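Local coordinates for extracellular matrix-binding protein ebh (Staphylococcus aureus subsp. aureus, PDB 4KJM) that probably serves as a cell-surface adhesin that binds the host extracellular matrix, and is represented here by a FIVAR domain followed by a GA module, at residues 7-18 / 34-45; 84-95 / 119-127. All coordinates share one frame; numbering follows the deposited sequence. Where two conformers were deposited one is given.

Interaction 1: residues 7-18 / 34-45. With ZN (zinc ion), chain E.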
loop_
_atom_site.group_PDB
_atom_site.type_symbol
_atom_site.label_atom_id
_atom_site.label_comp_id
_atom_site.label_asym_id
_atom_site.label_seq_id
_atom_site.Cartn_x
_atom_site.Cartn_y
_atom_site.Cartn_z
ATOM N N LEU A 7 15.562 -4.087 3.780
ATOM C CA LEU A 7 14.973 -5.304 3.256
ATOM C C LEU A 7 13.879 -5.797 4.188
ATOM O O LEU A 7 12.801 -6.162 3.779
ATOM C CB LEU A 7 16.067 -6.382 3.087
ATOM C CG LEU A 7 15.634 -7.694 2.390
ATOM C CD1 LEU A 7 15.018 -7.422 1.041
ATOM C CD2 LEU A 7 16.788 -8.646 2.273
ATOM N N GLN A 8 14.174 -5.767 5.482
ATOM C CA GLN A 8 13.217 -6.143 6.523
ATOM C C GLN A 8 11.975 -5.308 6.457
ATOM O O GLN A 8 10.887 -5.827 6.612
ATOM C CB GLN A 8 13.918 -6.008 7.888
ATOM C CG GLN A 8 14.931 -7.099 8.074
ATOM C CD GLN A 8 14.447 -8.046 9.113
ATOM O OE1 GLN A 8 15.114 -8.222 10.182
ATOM N NE2 GLN A 8 13.229 -8.557 8.900
ATOM N N THR A 9 12.149 -3.991 6.261
ATOM C CA THR A 9 11.017 -3.079 6.110
ATOM C C THR A 9 10.048 -3.607 4.950
ATOM O O THR A 9 8.819 -3.820 5.139
ATOM C CB THR A 9 11.536 -1.620 5.961
ATOM O OG1 THR A 9 12.232 -1.208 7.159
ATOM C CG2 THR A 9 10.420 -0.666 5.720
ATOM N N ALA A 10 10.632 -4.000 3.813
ATOM C CA ALA A 10 9.822 -4.703 2.784
ATOM C C ALA A 10 9.242 -6.105 3.167
ATOM O O ALA A 10 8.068 -6.391 2.885
ATOM C CB ALA A 10 10.647 -4.724 1.506
ATOM N N ILE A 11 9.958 -7.033 3.779
ATOM C CA ILE A 11 9.356 -8.352 3.980
ATOM C C ILE A 11 8.210 -8.287 5.051
ATOM O O ILE A 11 7.228 -8.994 4.976
ATOM C CB ILE A 11 10.338 -9.556 4.176
ATOM C CG1 ILE A 11 10.664 -9.820 5.591
ATOM C CG2 ILE A 11 11.627 -9.417 3.408
ATOM C CD1 ILE A 11 9.876 -10.961 6.175
ATOM N N ASN A 12 8.371 -7.431 6.039
ATOM C CA ASN A 12 7.445 -7.334 7.161
ATOM C C ASN A 12 6.119 -6.684 6.725
ATOM O O ASN A 12 5.154 -6.635 7.461
ATOM C CB ASN A 12 8.075 -6.518 8.285
ATOM C CG ASN A 12 9.092 -7.287 9.102
ATOM O OD1 ASN A 12 9.174 -8.509 9.031
ATOM N ND2 ASN A 12 9.864 -6.570 9.890
ATOM N N ASP A 13 6.090 -6.193 5.504
ATOM C CA ASP A 13 4.869 -5.624 4.973
ATOM C C ASP A 13 4.024 -6.572 4.123
ATOM O O ASP A 13 2.978 -6.238 3.638
ATOM C CB ASP A 13 5.174 -4.407 4.163
ATOM C CG ASP A 13 3.969 -3.613 3.896
ATOM O OD1 ASP A 13 3.169 -3.552 4.814
ATOM O OD2 ASP A 13 3.840 -3.094 2.805
ATOM N N LYS A 14 4.567 -7.749 3.975
ATOM C CA LYS A 14 4.031 -8.852 3.261
ATOM C C LYS A 14 2.547 -9.065 3.563
ATOM O O LYS A 14 1.733 -9.058 2.689
ATOM C CB LYS A 14 4.859 -10.059 3.647
ATOM C CG LYS A 14 4.452 -11.398 3.105
ATOM C CD LYS A 14 5.210 -12.468 3.871
ATOM C CE LYS A 14 4.652 -13.872 3.765
ATOM N NZ LYS A 14 5.737 -14.905 3.776
ATOM N N SER A 15 2.214 -9.235 4.819
ATOM C CA SER A 15 0.872 -9.676 5.104
ATOM C C SER A 15 -0.214 -8.590 4.767
ATOM O O SER A 15 -1.314 -8.936 4.291
ATOM C CB SER A 15 0.797 -10.275 6.523
ATOM O OG SER A 15 0.981 -9.297 7.504
ATOM N N GLY A 16 0.069 -7.304 5.011
ATOM C CA GLY A 16 -0.863 -6.259 4.693
ATOM C C GLY A 16 -0.984 -6.094 3.144
ATOM O O GLY A 16 -2.073 -5.845 2.587
ATOM N N THR A 17 0.119 -6.312 2.454
ATOM C CA THR A 17 0.087 -6.276 1.007
ATOM C C THR A 17 -0.782 -7.393 0.463
ATOM O O THR A 17 -1.636 -7.161 -0.422
ATOM C CB THR A 17 1.513 -6.308 0.394
ATOM O OG1 THR A 17 2.269 -5.194 0.870
ATOM C CG2 THR A 17 1.421 -6.264 -1.110
ATOM N N LEU A 18 -0.610 -8.590 1.004
ATOM C CA LEU A 18 -1.267 -9.736 0.469
ATOM C C LEU A 18 -2.778 -9.635 0.734
ATOM O O LEU A 18 -3.551 -10.336 0.113
ATOM C CB LEU A 18 -0.731 -11.006 1.096
ATOM C CG LEU A 18 0.685 -11.446 0.722
ATOM C CD1 LEU A 18 1.137 -12.797 1.351
ATOM C CD2 LEU A 18 0.850 -11.434 -0.760
ATOM N N TYR A 34 5.504 -11.032 -6.929
ATOM C CA TYR A 34 5.623 -10.433 -5.584
ATOM C C TYR A 34 5.888 -11.548 -4.560
ATOM O O TYR A 34 6.825 -11.437 -3.727
ATOM C CB TYR A 34 4.386 -9.611 -5.222
ATOM C CG TYR A 34 4.441 -9.091 -3.818
ATOM C CD1 TYR A 34 5.303 -8.025 -3.493
ATOM C CD2 TYR A 34 3.653 -9.619 -2.817
ATOM C CE1 TYR A 34 5.355 -7.519 -2.193
ATOM C CE2 TYR A 34 3.763 -9.175 -1.496
ATOM C CZ TYR A 34 4.541 -8.075 -1.210
ATOM O OH TYR A 34 4.674 -7.643 0.113
ATOM N N ASN A 35 5.101 -12.612 -4.608
ATOM C CA ASN A 35 5.339 -13.726 -3.691
ATOM C C ASN A 35 6.733 -14.299 -3.802
ATOM O O ASN A 35 7.379 -14.552 -2.808
ATOM C CB ASN A 35 4.359 -14.883 -3.954
ATOM C CG ASN A 35 2.938 -14.557 -3.515
ATOM O OD1 ASN A 35 2.749 -13.991 -2.472
ATOM N ND2 ASN A 35 1.957 -14.978 -4.295
ATOM N N GLN A 36 7.202 -14.508 -5.009
ATOM C CA GLN A 36 8.547 -15.082 -5.209
ATOM C C GLN A 36 9.655 -14.152 -4.684
ATOM O O GLN A 36 10.594 -14.598 -4.030
ATOM C CB GLN A 36 8.701 -15.381 -6.701
ATOM C CG GLN A 36 7.777 -16.524 -7.078
ATOM C CD GLN A 36 7.613 -16.746 -8.582
ATOM O OE1 GLN A 36 6.608 -17.316 -9.052
ATOM N NE2 GLN A 36 8.611 -16.333 -9.338
ATOM N N ALA A 37 9.492 -12.830 -4.897
ATOM C CA ALA A 37 10.475 -11.823 -4.402
ATOM C C ALA A 37 10.513 -11.804 -2.868
ATOM O O ALA A 37 11.601 -11.712 -2.259
ATOM C CB ALA A 37 10.131 -10.406 -4.915
ATOM N N VAL A 38 9.315 -11.849 -2.246
ATOM C CA VAL A 38 9.223 -11.889 -0.797
ATOM C C VAL A 38 9.897 -13.165 -0.239
ATOM O O VAL A 38 10.662 -13.071 0.668
ATOM C CB VAL A 38 7.786 -11.702 -0.286
ATOM C CG1 VAL A 38 7.773 -11.809 1.231
ATOM C CG2 VAL A 38 7.259 -10.329 -0.646
ATOM N N SER A 39 9.630 -14.334 -0.837
ATOM C CA SER A 39 10.256 -15.567 -0.407
ATOM C C SER A 39 11.763 -15.522 -0.530
ATOM O O SER A 39 12.518 -15.962 0.393
ATOM C CB SER A 39 9.738 -16.759 -1.237
ATOM O OG SER A 39 8.363 -16.836 -1.123
ATOM N N ALA A 40 12.238 -14.997 -1.649
ATOM C CA ALA A 40 13.712 -14.835 -1.855
ATOM C C ALA A 40 14.351 -13.894 -0.768
ATOM O O ALA A 40 15.425 -14.166 -0.260
ATOM C CB ALA A 40 14.010 -14.357 -3.289
ATOM N N ALA A 41 13.668 -12.803 -0.410
ATOM C CA ALA A 41 14.156 -11.877 0.577
ATOM C C ALA A 41 14.148 -12.569 1.930
ATOM O O ALA A 41 15.090 -12.388 2.701
ATOM C CB ALA A 41 13.298 -10.652 0.662
ATOM N N GLU A 42 13.093 -13.380 2.211
ATOM C CA GLU A 42 12.983 -14.100 3.492
ATOM C C GLU A 42 14.127 -15.088 3.665
ATOM O O GLU A 42 14.632 -15.304 4.773
ATOM C CB GLU A 42 11.620 -14.794 3.632
ATOM C CG GLU A 42 10.453 -13.858 3.941
ATOM C CD GLU A 42 9.062 -14.534 3.824
ATOM O OE1 GLU A 42 8.951 -15.650 3.268
ATOM O OE2 GLU A 42 8.067 -13.930 4.288
ATOM N N THR A 43 14.539 -15.687 2.563
ATOM C CA THR A 43 15.662 -16.620 2.562
ATOM C C THR A 43 16.927 -15.901 3.045
ATOM O O THR A 43 17.606 -16.365 3.936
ATOM C CB THR A 43 15.854 -17.226 1.159
ATOM O OG1 THR A 43 14.800 -18.147 0.911
ATOM C CG2 THR A 43 17.230 -17.968 1.040
ATOM N N ILE A 44 17.193 -14.729 2.480
ATOM C CA ILE A 44 18.312 -13.886 2.899
ATOM C C ILE A 44 18.210 -13.451 4.365
ATOM O O ILE A 44 19.133 -13.641 5.138
ATOM C CB ILE A 44 18.457 -12.658 1.963
ATOM C CG1 ILE A 44 18.955 -13.142 0.601
ATOM C CG2 ILE A 44 19.391 -11.618 2.578
ATOM C CD1 ILE A 44 18.682 -12.154 -0.505
ATOM N N LEU A 45 17.062 -12.912 4.761
ATOM C CA LEU A 45 16.859 -12.494 6.144
ATOM C C LEU A 45 16.962 -13.686 7.095
ATOM O O LEU A 45 16.940 -13.493 8.304
ATOM C CB LEU A 45 15.513 -11.804 6.311
ATOM C CG LEU A 45 15.364 -10.568 5.429
ATOM C CD1 LEU A 45 13.932 -10.050 5.430
ATOM C CD2 LEU A 45 16.332 -9.496 5.863
HETATM ZN ZN ZN E . 1.694 -2.353 5.014
HETATM O O HOH W 1 6.348 -5.691 0.589
HETATM O O HOH W 2 1.114 -2.261 3.318
HETATM O O HOH W 3 6.872 -16.287 1.802
HETATM O O HOH W 4 1.007 -2.428 7.299
HETATM O O HOH W 5 -0.091 -2.665 4.115
#

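Interaction 2: residues 84-95 / 119-127. With ZN (zinc ion), chain H; ZN (zinc ion), chain I; ZN (zinc ion), chain M.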
loop_
_atom_site.group_PDB
_atom_site.type_symbol
_atom_site.label_atom_id
_atom_site.label_comp_id
_atom_site.label_asym_id
_atom_site.label_seq_id
_atom_site.Cartn_x
_atom_site.Cartn_y
_atom_site.Cartn_z
ATOM N N ALA A 84 -15.482 -0.962 -18.174
ATOM C CA ALA A 84 -16.076 -1.960 -19.062
ATOM C C ALA A 84 -17.551 -2.213 -18.744
ATOM O O ALA A 84 -18.383 -2.400 -19.669
ATOM C CB ALA A 84 -15.271 -3.251 -19.061
ATOM N N ALA A 85 -17.907 -2.318 -17.463
ATOM C CA ALA A 85 -19.294 -2.535 -17.065
ATOM C C ALA A 85 -20.149 -1.348 -17.485
ATOM O O ALA A 85 -21.254 -1.510 -18.020
ATOM C CB ALA A 85 -19.397 -2.770 -15.544
ATOM N N ILE A 86 -19.627 -0.157 -17.254
ATOM C CA ILE A 86 -20.359 1.105 -17.578
ATOM C C ILE A 86 -20.645 1.205 -19.073
ATOM O O ILE A 86 -21.754 1.534 -19.522
ATOM C CB ILE A 86 -19.536 2.326 -17.138
ATOM C CG1 ILE A 86 -19.430 2.348 -15.599
ATOM C CG2 ILE A 86 -20.132 3.623 -17.687
ATOM C CD1 ILE A 86 -20.726 2.500 -14.862
ATOM N N THR A 87 -19.608 0.932 -19.844
ATOM C CA THR A 87 -19.716 0.942 -21.282
ATOM C C THR A 87 -20.785 -0.037 -21.718
ATOM O O THR A 87 -21.642 0.298 -22.541
ATOM C CB THR A 87 -18.374 0.598 -21.936
ATOM O OG1 THR A 87 -17.454 1.629 -21.609
ATOM C CG2 THR A 87 -18.491 0.523 -23.432
ATOM N N ALA A 88 -20.749 -1.258 -21.187
ATOM C CA ALA A 88 -21.815 -2.230 -21.521
ATOM C C ALA A 88 -23.226 -1.729 -21.152
ATOM O O ALA A 88 -24.237 -1.919 -21.897
ATOM C CB ALA A 88 -21.535 -3.565 -20.860
ATOM N N ILE A 89 -23.326 -1.134 -19.974
ATOM C CA ILE A 89 -24.603 -0.668 -19.502
ATOM C C ILE A 89 -25.069 0.434 -20.460
ATOM O O ILE A 89 -26.220 0.458 -20.897
ATOM C CB ILE A 89 -24.498 -0.149 -18.078
ATOM C CG1 ILE A 89 -24.281 -1.337 -17.099
ATOM C CG2 ILE A 89 -25.735 0.640 -17.684
ATOM C CD1 ILE A 89 -23.590 -0.897 -15.822
ATOM N N ASN A 90 -24.159 1.322 -20.812
ATOM C CA ASN A 90 -24.519 2.370 -21.791
ATOM C C ASN A 90 -24.943 1.858 -23.153
ATOM O O ASN A 90 -25.832 2.425 -23.754
ATOM C CB ASN A 90 -23.418 3.383 -21.903
ATOM C CG ASN A 90 -23.404 4.298 -20.715
ATOM O OD1 ASN A 90 -24.435 4.492 -20.080
ATOM N ND2 ASN A 90 -22.256 4.824 -20.381
ATOM N N GLY A 91 -24.333 0.783 -23.628
ATOM C CA GLY A 91 -24.699 0.207 -24.912
ATOM C C GLY A 91 -25.861 -0.763 -24.844
ATOM O O GLY A 91 -26.211 -1.353 -25.840
ATOM N N ALA A 92 -26.483 -0.918 -23.683
ATOM C CA ALA A 92 -27.607 -1.816 -23.535
ATOM C C ALA A 92 -28.935 -1.093 -23.874
ATOM O O ALA A 92 -29.648 -0.575 -22.986
ATOM C CB ALA A 92 -27.644 -2.389 -22.125
ATOM N N SER A 93 -29.265 -1.110 -25.154
ATOM C CA SER A 93 -30.360 -0.315 -25.703
ATOM C C SER A 93 -31.751 -0.637 -25.195
ATOM O O SER A 93 -32.668 0.179 -25.381
ATOM C CB SER A 93 -30.363 -0.473 -27.218
ATOM O OG SER A 93 -30.541 -1.837 -27.551
ATOM N N ASP A 94 -31.937 -1.819 -24.606
ATOM C CA ASP A 94 -33.249 -2.225 -24.140
ATOM C C ASP A 94 -33.525 -1.856 -22.690
ATOM O O ASP A 94 -34.683 -1.896 -22.252
ATOM C CB ASP A 94 -33.445 -3.718 -24.369
ATOM C CG ASP A 94 -33.592 -4.070 -25.854
ATOM O OD1 ASP A 94 -33.540 -3.163 -26.708
ATOM O OD2 ASP A 94 -33.800 -5.260 -26.175
ATOM N N LEU A 95 -32.484 -1.472 -21.956
ATOM C CA LEU A 95 -32.637 -1.095 -20.548
ATOM C C LEU A 95 -33.217 0.292 -20.431
ATOM O O LEU A 95 -32.896 1.159 -21.224
ATOM C CB LEU A 95 -31.294 -1.160 -19.819
ATOM C CG LEU A 95 -30.589 -2.522 -19.884
ATOM C CD1 LEU A 95 -29.300 -2.481 -19.059
ATOM C CD2 LEU A 95 -31.478 -3.629 -19.358
ATOM N N VAL A 119 -21.585 -7.268 -12.456
ATOM C CA VAL A 119 -22.518 -6.222 -12.939
ATOM C C VAL A 119 -22.618 -6.210 -14.471
ATOM O O VAL A 119 -23.717 -6.151 -15.038
ATOM C CB VAL A 119 -22.114 -4.847 -12.425
ATOM C CG1 VAL A 119 -22.969 -3.772 -13.116
ATOM C CG2 VAL A 119 -22.220 -4.796 -10.893
ATOM N N GLN A 120 -21.475 -6.217 -15.158
ATOM C CA GLN A 120 -21.493 -6.280 -16.602
ATOM C C GLN A 120 -22.323 -7.465 -17.107
ATOM O O GLN A 120 -23.132 -7.337 -18.021
ATOM C CB GLN A 120 -20.082 -6.393 -17.144
ATOM C CG GLN A 120 -20.092 -6.405 -18.665
ATOM C CD GLN A 120 -18.713 -6.214 -19.250
ATOM O OE1 GLN A 120 -17.791 -5.783 -18.580
ATOM N NE2 GLN A 120 -18.590 -6.497 -20.509
ATOM N N HIS A 121 -22.078 -8.638 -16.548
ATOM C CA HIS A 121 -22.827 -9.834 -16.964
ATOM C C HIS A 121 -24.335 -9.686 -16.716
ATOM O O HIS A 121 -25.151 -9.974 -17.590
ATOM C CB HIS A 121 -22.291 -11.057 -16.227
ATOM C CG HIS A 121 -23.093 -12.283 -16.469
ATOM N ND1 HIS A 121 -22.837 -13.137 -17.516
ATOM C CD2 HIS A 121 -24.177 -12.778 -15.833
ATOM C CE1 HIS A 121 -23.723 -14.112 -17.509
ATOM N NE2 HIS A 121 -24.558 -13.903 -16.512
ATOM N N ASN A 122 -24.687 -9.206 -15.517
ATOM C CA ASN A 122 -26.096 -8.975 -15.167
ATOM C C ASN A 122 -26.814 -7.951 -16.071
ATOM O O ASN A 122 -27.970 -8.168 -16.489
ATOM C CB ASN A 122 -26.228 -8.623 -13.691
ATOM C CG ASN A 122 -25.789 -9.779 -12.796
ATOM O OD1 ASN A 122 -25.685 -10.939 -13.253
ATOM N ND2 ASN A 122 -25.487 -9.481 -11.564
ATOM N N ALA A 123 -26.125 -6.881 -16.409
ATOM C CA ALA A 123 -26.640 -5.881 -17.392
ATOM C C ALA A 123 -26.936 -6.469 -18.754
ATOM O O ALA A 123 -27.989 -6.176 -19.353
ATOM C CB ALA A 123 -25.647 -4.752 -17.567
ATOM N N THR A 124 -26.011 -7.304 -19.224
ATOM C CA THR A 124 -26.096 -7.922 -20.552
ATOM C C THR A 124 -27.213 -8.947 -20.582
ATOM O O THR A 124 -27.984 -9.029 -21.567
ATOM C CB THR A 124 -24.759 -8.607 -20.906
ATOM O OG1 THR A 124 -23.745 -7.606 -20.980
ATOM C CG2 THR A 124 -24.825 -9.318 -22.277
ATOM N N GLU A 125 -27.280 -9.735 -19.513
ATOM C CA GLU A 125 -28.400 -10.667 -19.302
ATOM C C GLU A 125 -29.754 -9.948 -19.254
ATOM O O GLU A 125 -30.713 -10.324 -19.952
ATOM C CB GLU A 125 -28.148 -11.504 -18.040
ATOM C CG GLU A 125 -29.122 -12.642 -17.843
ATOM C CD GLU A 125 -28.834 -13.838 -18.745
ATOM O OE1 GLU A 125 -27.708 -14.366 -18.730
ATOM O OE2 GLU A 125 -29.730 -14.253 -19.447
ATOM N N LEU A 126 -29.851 -8.888 -18.489
ATOM C CA LEU A 126 -31.111 -8.158 -18.405
ATOM C C LEU A 126 -31.471 -7.506 -19.741
ATOM O O LEU A 126 -32.629 -7.429 -20.123
ATOM C CB LEU A 126 -31.026 -7.094 -17.299
ATOM C CG LEU A 126 -32.250 -6.270 -16.959
ATOM C CD1 LEU A 126 -33.409 -7.161 -16.489
ATOM C CD2 LEU A 126 -31.887 -5.229 -15.883
ATOM N N ASN A 127 -30.466 -7.043 -20.456
ATOM C CA ASN A 127 -30.705 -6.413 -21.742
ATOM C C ASN A 127 -31.252 -7.346 -22.781
ATOM O O ASN A 127 -31.924 -6.910 -23.668
ATOM C CB ASN A 127 -29.424 -5.806 -22.302
ATOM C CG ASN A 127 -29.696 -4.916 -23.499
ATOM O OD1 ASN A 127 -30.419 -3.928 -23.401
ATOM N ND2 ASN A 127 -29.082 -5.235 -24.610
HETATM ZN ZN ZN H . -26.462 -15.275 -16.536
HETATM ZN ZN ZN I . -21.629 -12.403 -19.310
HETATM ZN ZN ZN M . -33.770 -5.048 -28.402
HETATM O O HOH W 6 -28.695 -3.302 -26.782
HETATM O O HOH W 7 -25.772 -16.978 -17.651
HETATM O O HOH W 8 -27.558 -14.987 -14.881
HETATM O O HOH W 9 -25.843 -17.178 -16.612
HETATM O O HOH W 10 -20.354 -12.976 -18.171
HETATM O O HOH W 11 -20.739 -14.104 -18.727
#

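Interaction 1: residues 7-18 / 34-45
Within the helical bundle of the FIVAR domain, the broken N-terminal helix, 2-11 followed by 14-18, packs against helix 28-44. The break is a type I turn from Ile11 to Lys14, and the segments on its two sides meet helix 34-44 differently: 7-11 at 133°, 14-18 nearly antiparallel at 173°. At one end Leu45 lies between Leu7 and Gln8, its CD2 3.7 Å from Leu7 CD2 and 3.5 Å from Gln8 CG. Ala41 CB touches Leu7 CD1 at 3.7 Å and also meets Ile11 CG2. At the other end Tyr34, with CG anti to the backbone N (chi1 175°), sends its ring to Thr17; Leu18 CD2 approaches the ring edge 3.8 Å from CE2, while Val38 CG2 of its own helix lies over one face, offset toward the rim. The hydroxyl OH reaches the turn, where a water joins it to Ala10 O. Asp13 in that turn binds a zinc ion through OD1 and pairs with Lys69 of helix 55-71 through OD2. The aliphatic chain of Lys14 passes obliquely over Val38 CG1 and ends in a salt bridge, NZ to the syn lone pair of Glu42 OE2 at 2.6 Å, with a water bridging NZ to OE1.

Interaction 2: residues 84-95 / 119-127
Helices 84-90 and 119-127 run almost parallel, 11° apart with axes 8.8 Å from each other, and the chain after the first of them turns at 92-95 beside the last turn of the second. Small residues bring the backbones together where Ala85 faces Gln120, their CA atoms 4.4 Å apart. Gln120 leaves its helix with CG anti to the backbone N (chi1 -178°) and, extended beyond CG, reaches across the first helix: CG rests 3.9 Å from Ala88 CB, and the amide oxygen OE1 lies beside Ala84. Deeper in, Ile89 reaches across with two atoms, CG1 meeting Ala123 CB at 3.7 Å and CD1 meeting Val119 CG1 at 4.0 Å; Leu103 of helix 97-108 touches Ile89 as well. Beyond the helix end, Leu95 places CD2 3.7 Å from Leu126 CG. Asn127 fastens the turn. Its OD1 accepts the backbone N-H of Asp94 at 2.9 Å, in the carbonyl plane, while Ala92 CB packs 3.5 Å from its CG. The amide nitrogen ND2 and Ser93 N both donate to one water, so the two ends of the side-chain amide hold the same turn. Asp94 binds a zinc ion through both carboxylate oxygens, and His121, on the far side of its helix, binds two more through ND1 and NE2. Glu125, one turn on, belongs to the same zinc-binding surface. With helix 97-108 completing the core, this pairing of the first and last helices, parallel in direction, is that of the three-helix bundle of a GA module.

The two contacts follow one another along the chain without interleaving: interaction 1 closes at residue 45, well before interaction 2 opens at 84. They lie on opposite sides of the chain's centre, with their own centres about 41 Å apart and nearest atoms about 22 Å apart, and share no helix. Interaction 1 belongs to the FIVAR domain, where helix 55-71 also packs on both of its segments, and interaction 2 to the GA module, where helix 97-108 does the same. Each therefore joins helices within its own bundle. Helix 74-90 begins close behind helix 55-71, giving an elongated molecule of two bundles in series, consistent with a modular adhesin.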